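Local atomic coordinates of NS6 protease (Murine norovirus 1, PDB entry 4ASH), a protein that probably cleaves the viral polyprotein as a trypsin-like cysteine peptidase of the calicivirus processing family. Residues V12-G17 with V33-G38; F27-H32 with D56-Y61. The protein carries 1 engineered substitution. All blocks are in the same frame, centred on the assembly; numbering follows the deposited sequence.

Overall arrangement
From the N terminus the chain first lays down residues 12-17, the end of strand 11-14 and the turn into strand 17-21. Strand 26-30 follows, and after Lys31 and His32 the chain enters residues 33-38, which return to the turn: interaction 1 closes this loop across 15 intervening residues. Interaction 2 spans 23 residues, pairing 27-32 with 56-61 after strand 49-54. The four segments alternate in sequence, so the two loops cross. Both reach one five-stranded antiparallel sheet, interaction 2 within it and interaction 1 by laying a loop against the hairpin at its edge. Their centres lie about 9 Å apart, and they meet directly, Phe14 touching Phe27 and Tyr60 while Ala34 rests on Leu58.

Interaction 1: V12-G17 with V33-G38; sequences VQFGTG and VAPPKG
Val33 sits against the tight turn Phe14-Gly17, while Pro35, two residues on, lies over the ring of Phe14. The turn is type II' and makes a two-residue beta hairpin between strands 11-14 and 17-21: the backbones of Phe14 and Gly17 exchange hydrogen bonds in both directions, and these two bonds close the turn on which the loop after strand 26-30 packs. Val33 points its side chain into the turn. Its CB lies 3.6 Å from Gly17 N. Val33 CG1 is anti to the carbonyl carbon, beside the backbone N (chi1 -53°), which leaves CG2 between N and the carbonyl carbon, 3.8 Å from Phe14 O. The polar link runs through the Val33 carbonyl. Thr16 N donates to Val33 O at 2.9 Å, nearly straight at 159° and on a lone pair in the carbonyl plane. The same oxygen is also approached by Gly15 CA at 3.2 Å in a CA-H...O contact, close packing at a residue without a side chain. Further along, the Phe14 ring is reached from one face. Its CG is anti to the backbone N (chi1 -165°), and the ring and Pro35 cross at about a right angle. The result is a CH-pi contact. Separately, Ala34 CB meets Phe14 CE2 obliquely at 3.9 Å. Phe27 makes an edge-to-face contact with the same ring, linking the edge strand 11-14 to strand 26-30 of the same sheet. Pro35 CD, 3.7 Å from the Phe14 ring centroid, is offset toward the rim, where its closest ring atom is Phe14 CE2 at 3.3 Å.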
loop_
_atom_site.group_PDB
_atom_site.type_symbol
_atom_site.label_atom_id
_atom_site.label_comp_id
_atom_site.label_asym_id
_atom_site.label_seq_id
_atom_site.Cartn_x
_atom_site.Cartn_y
_atom_site.Cartn_z
ATOM N N VAL A 12 -9.305 5.061 1.544
ATOM C CA VAL A 12 -10.733 4.714 1.504
ATOM C C VAL A 12 -10.960 3.211 1.507
ATOM O O VAL A 12 -10.086 2.437 1.104
ATOM C CB VAL A 12 -11.464 5.337 0.279
ATOM C CG1 VAL A 12 -11.375 6.865 0.316
ATOM C CG2 VAL A 12 -10.893 4.800 -1.040
ATOM N N GLN A 13 -12.134 2.780 1.966
ATOM C CA GLN A 13 -12.447 1.357 1.934
ATOM C C GLN A 13 -12.529 0.865 0.493
ATOM O O GLN A 13 -12.886 1.613 -0.426
ATOM C CB GLN A 13 -13.740 1.067 2.715
ATOM C CG GLN A 13 -13.491 1.193 4.193
ATOM C CD GLN A 13 -14.609 0.629 5.062
ATOM O OE1 GLN A 13 -14.769 -0.593 5.185
ATOM N NE2 GLN A 13 -15.346 1.515 5.701
ATOM N N PHE A 14 -12.152 -0.385 0.291
ATOM C CA PHE A 14 -12.127 -0.962 -1.041
ATOM C C PHE A 14 -12.149 -2.473 -0.915
ATOM O O PHE A 14 -11.250 -3.061 -0.323
ATOM C CB PHE A 14 -10.856 -0.514 -1.780
ATOM C CG PHE A 14 -10.903 -0.748 -3.256
ATOM C CD1 PHE A 14 -11.799 -0.041 -4.048
ATOM C CD2 PHE A 14 -10.063 -1.675 -3.861
ATOM C CE1 PHE A 14 -11.845 -0.254 -5.416
ATOM C CE2 PHE A 14 -10.106 -1.891 -5.231
ATOM C CZ PHE A 14 -11.002 -1.176 -6.008
ATOM N N GLY A 15 -13.179 -3.104 -1.471
ATOM C CA GLY A 15 -13.309 -4.542 -1.356
ATOM C C GLY A 15 -13.336 -4.922 0.109
ATOM O O GLY A 15 -14.096 -4.347 0.893
ATOM N N THR A 16 -12.494 -5.876 0.478
ATOM C CA THR A 16 -12.397 -6.337 1.861
ATOM C C THR A 16 -11.249 -5.657 2.618
ATOM O O THR A 16 -10.802 -6.135 3.667
ATOM C CB THR A 16 -12.243 -7.870 1.926
ATOM O OG1 THR A 16 -11.114 -8.278 1.140
ATOM C CG2 THR A 16 -13.498 -8.547 1.395
ATOM N N GLY A 17 -10.802 -4.514 2.097
ATOM C CA GLY A 17 -9.748 -3.759 2.743
ATOM C C GLY A 17 -9.839 -2.275 2.448
ATOM O O GLY A 17 -10.904 -1.654 2.569
ATOM N N VAL A 33 -7.560 -7.942 -1.637
ATOM C CA VAL A 33 -8.761 -7.349 -1.051
ATOM C C VAL A 33 -9.689 -6.771 -2.113
ATOM O O VAL A 33 -10.851 -6.482 -1.839
ATOM C CB VAL A 33 -8.459 -6.246 0.004
ATOM C CG1 VAL A 33 -7.501 -6.746 1.079
ATOM C CG2 VAL A 33 -7.940 -4.970 -0.658
ATOM N N ALA A 34 -9.184 -6.621 -3.334
ATOM C CA ALA A 34 -9.922 -5.883 -4.348
ATOM C C ALA A 34 -11.195 -6.593 -4.791
ATOM O O ALA A 34 -11.269 -7.819 -4.770
ATOM C CB ALA A 34 -9.034 -5.605 -5.546
ATOM N N PRO A 35 -12.200 -5.810 -5.206
ATOM C CA PRO A 35 -13.388 -6.391 -5.836
ATOM C C PRO A 35 -12.956 -7.167 -7.070
ATOM O O PRO A 35 -11.884 -6.888 -7.616
ATOM C CB PRO A 35 -14.195 -5.165 -6.259
ATOM C CG PRO A 35 -13.745 -4.068 -5.360
ATOM C CD PRO A 35 -12.279 -4.343 -5.115
ATOM N N PRO A 36 -13.780 -8.125 -7.512
ATOM C CA PRO A 36 -13.439 -8.950 -8.670
ATOM C C PRO A 36 -13.199 -8.087 -9.901
ATOM O O PRO A 36 -13.866 -7.065 -10.093
ATOM C CB PRO A 36 -14.689 -9.813 -8.866
ATOM C CG PRO A 36 -15.339 -9.841 -7.522
ATOM C CD PRO A 36 -15.089 -8.486 -6.941
ATOM N N LYS A 37 -12.235 -8.491 -10.717
ATOM C CA LYS A 37 -11.962 -7.798 -11.963
ATOM C C LYS A 37 -13.262 -7.652 -12.747
ATOM O O LYS A 37 -14.099 -8.557 -12.756
ATOM C CB LYS A 37 -10.914 -8.564 -12.772
ATOM C CG LYS A 37 -10.385 -7.817 -13.977
ATOM C CD LYS A 37 -9.037 -8.375 -14.407
ATOM C CE LYS A 37 -8.800 -8.167 -15.892
ATOM N NZ LYS A 37 -9.765 -8.954 -16.716
ATOM N N GLY A 38 -13.445 -6.497 -13.376
ATOM C CA GLY A 38 -14.668 -6.233 -14.110
ATOM C C GLY A 38 -15.795 -5.644 -13.280
ATOM O O GLY A 38 -16.936 -5.599 -13.737
#

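Interaction 2: F27-H32 with D56-Y61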
loop_
_atom_site.group_PDB
_atom_site.type_symbol
_atom_site.label_atom_id
_atom_site.label_comp_id
_atom_site.label_asym_id
_atom_site.label_seq_id
_atom_site.Cartn_x
_atom_site.Cartn_y
_atom_site.Cartn_z
ATOM N N PHE A 27 -5.073 4.900 -8.155
ATOM C CA PHE A 27 -5.539 4.291 -6.908
ATOM C C PHE A 27 -4.836 2.955 -6.743
ATOM O O PHE A 27 -4.870 2.112 -7.651
ATOM C CB PHE A 27 -7.057 4.106 -6.978
ATOM C CG PHE A 27 -7.672 3.570 -5.710
ATOM C CD1 PHE A 27 -7.882 4.403 -4.622
ATOM C CD2 PHE A 27 -8.053 2.242 -5.622
ATOM C CE1 PHE A 27 -8.460 3.921 -3.461
ATOM C CE2 PHE A 27 -8.633 1.749 -4.452
ATOM C CZ PHE A 27 -8.835 2.593 -3.379
ATOM N N ILE A 28 -4.175 2.766 -5.600
ATOM C CA ILE A 28 -3.446 1.530 -5.343
ATOM C C ILE A 28 -4.063 0.760 -4.171
ATOM O O ILE A 28 -4.640 1.356 -3.256
ATOM C CB ILE A 28 -1.938 1.775 -5.089
ATOM C CG1 ILE A 28 -1.696 2.579 -3.794
ATOM C CG2 ILE A 28 -1.306 2.431 -6.320
ATOM C CD1 ILE A 28 -0.181 2.758 -3.465
ATOM N N THR A 29 -3.940 -0.565 -4.208
ATOM C CA THR A 29 -4.521 -1.404 -3.161
ATOM C C THR A 29 -3.798 -2.755 -3.145
ATOM O O THR A 29 -2.913 -3.011 -3.959
ATOM C CB THR A 29 -6.050 -1.609 -3.383
ATOM O OG1 THR A 29 -6.629 -2.305 -2.263
ATOM C CG2 THR A 29 -6.310 -2.409 -4.641
ATOM N N ALA A 30 -4.191 -3.615 -2.215
ATOM C CA ALA A 30 -3.716 -4.984 -2.169
ATOM C C ALA A 30 -4.589 -5.824 -3.093
ATOM O O ALA A 30 -5.811 -5.811 -2.981
ATOM C CB ALA A 30 -3.795 -5.512 -0.742
ATOM N N LYS A 31 -3.970 -6.554 -4.009
ATOM C CA LYS A 31 -4.721 -7.411 -4.917
ATOM C C LYS A 31 -5.747 -8.295 -4.200
ATOM O O LYS A 31 -6.898 -8.426 -4.645
ATOM C CB LYS A 31 -3.770 -8.268 -5.766
ATOM C CG LYS A 31 -4.500 -9.048 -6.848
ATOM C CD LYS A 31 -3.551 -9.878 -7.689
ATOM C CE LYS A 31 -4.307 -10.579 -8.809
ATOM N NZ LYS A 31 -3.383 -11.089 -9.863
ATOM N N HIS A 32 -5.347 -8.874 -3.071
ATOM C CA HIS A 32 -6.202 -9.847 -2.396
ATOM C C HIS A 32 -7.458 -9.269 -1.745
ATOM O O HIS A 32 -8.333 -10.037 -1.348
ATOM C CB HIS A 32 -5.416 -10.709 -1.397
ATOM C CG HIS A 32 -5.107 -10.031 -0.102
ATOM N ND1 HIS A 32 -3.956 -9.300 0.110
ATOM C CD2 HIS A 32 -5.782 -10.011 1.074
ATOM C CE1 HIS A 32 -3.945 -8.845 1.349
ATOM N NE2 HIS A 32 -5.041 -9.269 1.960
ATOM N N ASP A 56 1.037 -9.009 -5.087
ATOM C CA ASP A 56 -0.184 -8.591 -4.381
ATOM C C ASP A 56 -0.398 -7.076 -4.422
ATOM O O ASP A 56 -1.165 -6.524 -3.629
ATOM C CB ASP A 56 -0.177 -9.081 -2.926
ATOM C CG ASP A 56 -1.578 -9.105 -2.308
ATOM O OD1 ASP A 56 -2.543 -9.440 -3.017
ATOM O OD2 ASP A 56 -1.712 -8.798 -1.111
ATOM N N PHE A 57 0.294 -6.411 -5.339
ATOM C CA PHE A 57 0.111 -4.975 -5.541
ATOM C C PHE A 57 -0.805 -4.725 -6.733
ATOM O O PHE A 57 -0.567 -5.249 -7.818
ATOM C CB PHE A 57 1.465 -4.320 -5.790
ATOM C CG PHE A 57 1.434 -2.817 -5.772
ATOM C CD1 PHE A 57 1.143 -2.099 -6.920
ATOM C CD2 PHE A 57 1.699 -2.124 -4.597
ATOM C CE1 PHE A 57 1.133 -0.712 -6.901
ATOM C CE2 PHE A 57 1.671 -0.737 -4.570
ATOM C CZ PHE A 57 1.392 -0.037 -5.718
ATOM N N LEU A 58 -1.835 -3.906 -6.548
ATOM C CA LEU A 58 -2.771 -3.625 -7.628
ATOM C C LEU A 58 -2.920 -2.118 -7.850
ATOM O O LEU A 58 -3.107 -1.360 -6.898
ATOM C CB LEU A 58 -4.125 -4.260 -7.290
ATOM C CG LEU A 58 -5.174 -4.329 -8.389
ATOM C CD1 LEU A 58 -4.674 -5.190 -9.537
ATOM C CD2 LEU A 58 -6.462 -4.897 -7.811
ATOM N N LYS A 59 -2.828 -1.681 -9.106
ATOM C CA LYS A 59 -2.938 -0.265 -9.426
ATOM C C LYS A 59 -4.008 -0.036 -10.480
ATOM O O LYS A 59 -4.022 -0.698 -11.519
ATOM C CB LYS A 59 -1.589 0.284 -9.912
ATOM C CG LYS A 59 -1.620 1.746 -10.365
ATOM C CD LYS A 59 -0.215 2.316 -10.477
ATOM C CE LYS A 59 0.600 1.626 -11.568
ATOM N NZ LYS A 59 0.027 1.853 -12.925
ATOM N N TYR A 60 -4.895 0.910 -10.198
ATOM C CA TYR A 60 -5.920 1.341 -11.139
ATOM C C TYR A 60 -5.561 2.710 -11.659
ATOM O O TYR A 60 -5.215 3.596 -10.876
ATOM C CB TYR A 60 -7.268 1.462 -10.427
ATOM C CG TYR A 60 -7.817 0.170 -9.895
ATOM C CD1 TYR A 60 -7.369 -0.346 -8.688
ATOM C CD2 TYR A 60 -8.817 -0.505 -10.568
ATOM C CE1 TYR A 60 -7.887 -1.530 -8.179
ATOM C CE2 TYR A 60 -9.343 -1.689 -10.065
ATOM C CZ TYR A 60 -8.870 -2.193 -8.872
ATOM O OH TYR A 60 -9.401 -3.360 -8.352
ATOM N N TYR A 61 -5.635 2.883 -12.976
ATOM C CA TYR A 61 -5.437 4.190 -13.577
ATOM C C TYR A 61 -6.702 4.650 -14.302
ATOM O O TYR A 61 -7.210 3.959 -15.189
ATOM C CB TYR A 61 -4.241 4.181 -14.542
ATOM C CG TYR A 61 -4.180 5.457 -15.363
ATOM C CD1 TYR A 61 -3.675 6.633 -14.818
ATOM C CD2 TYR A 61 -4.690 5.500 -16.652
ATOM C CE1 TYR A 61 -3.653 7.817 -15.550
ATOM C CE2 TYR A 61 -4.670 6.678 -17.392
ATOM C CZ TYR A 61 -4.150 7.829 -16.837
ATOM O OH TYR A 61 -4.119 8.992 -17.575
#
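Asp56 meets Lys31 and His32 just beyond the point where strands 26-30 and 57-62 pair antiparallel in the trypsin-like N-terminal sheet. The pairing is documented by two hydrogen-bonded pairs, Phe27 with Tyr60 and Thr29 with Leu58, separated by the non-hydrogen-bonded pair Ile28 with Lys59. Phe27, Thr29, Leu58 and Tyr60 share one face, where Thr29 CG2 touches Leu58 CB; Thr29 OG1 bonds to Trp18 O. On the face of Ile28 and Lys59, Phe57 CZ comes within 3.7 Å of Ile28 CG2, and Ile28 also packs on Val155 and Val158 of strand 152-162. The last pair, Ala30 with Phe57, is non-hydrogen-bonded, and its side chains diverge.

Past it, Lys31 N donates to Asp56 O at 2.8 Å, from above the carbonyl plane. From Asp56 CB the side chain heads for His32: CG is anti to the backbone N (chi1 -160°) and lies 3.4 Å from His32 ND1. OD1 accepts from His32 N at 2.9 Å, on its syn side, through a bent bond of 131°, and has Lys31 CB at 3.2 Å. OD2 takes the imidazole itself. The ring and carboxylate planes are nearly coplanar, 21° apart, and OD2 lies close to the ring plane, at the imidazole edge. Gripping the histidine by both backbone and ring fixes the rotation of the carboxylate. Such a His-carboxylate bond is consistent with the His-acid pair of trypsin-like proteases, and His32 also touches Ala141. His32 CE1 stands 3.3 Å from Asp56 OD2. The bond itself runs from His32 ND1 to the syn lone pair of Asp56 OD2, 2.6 Å away.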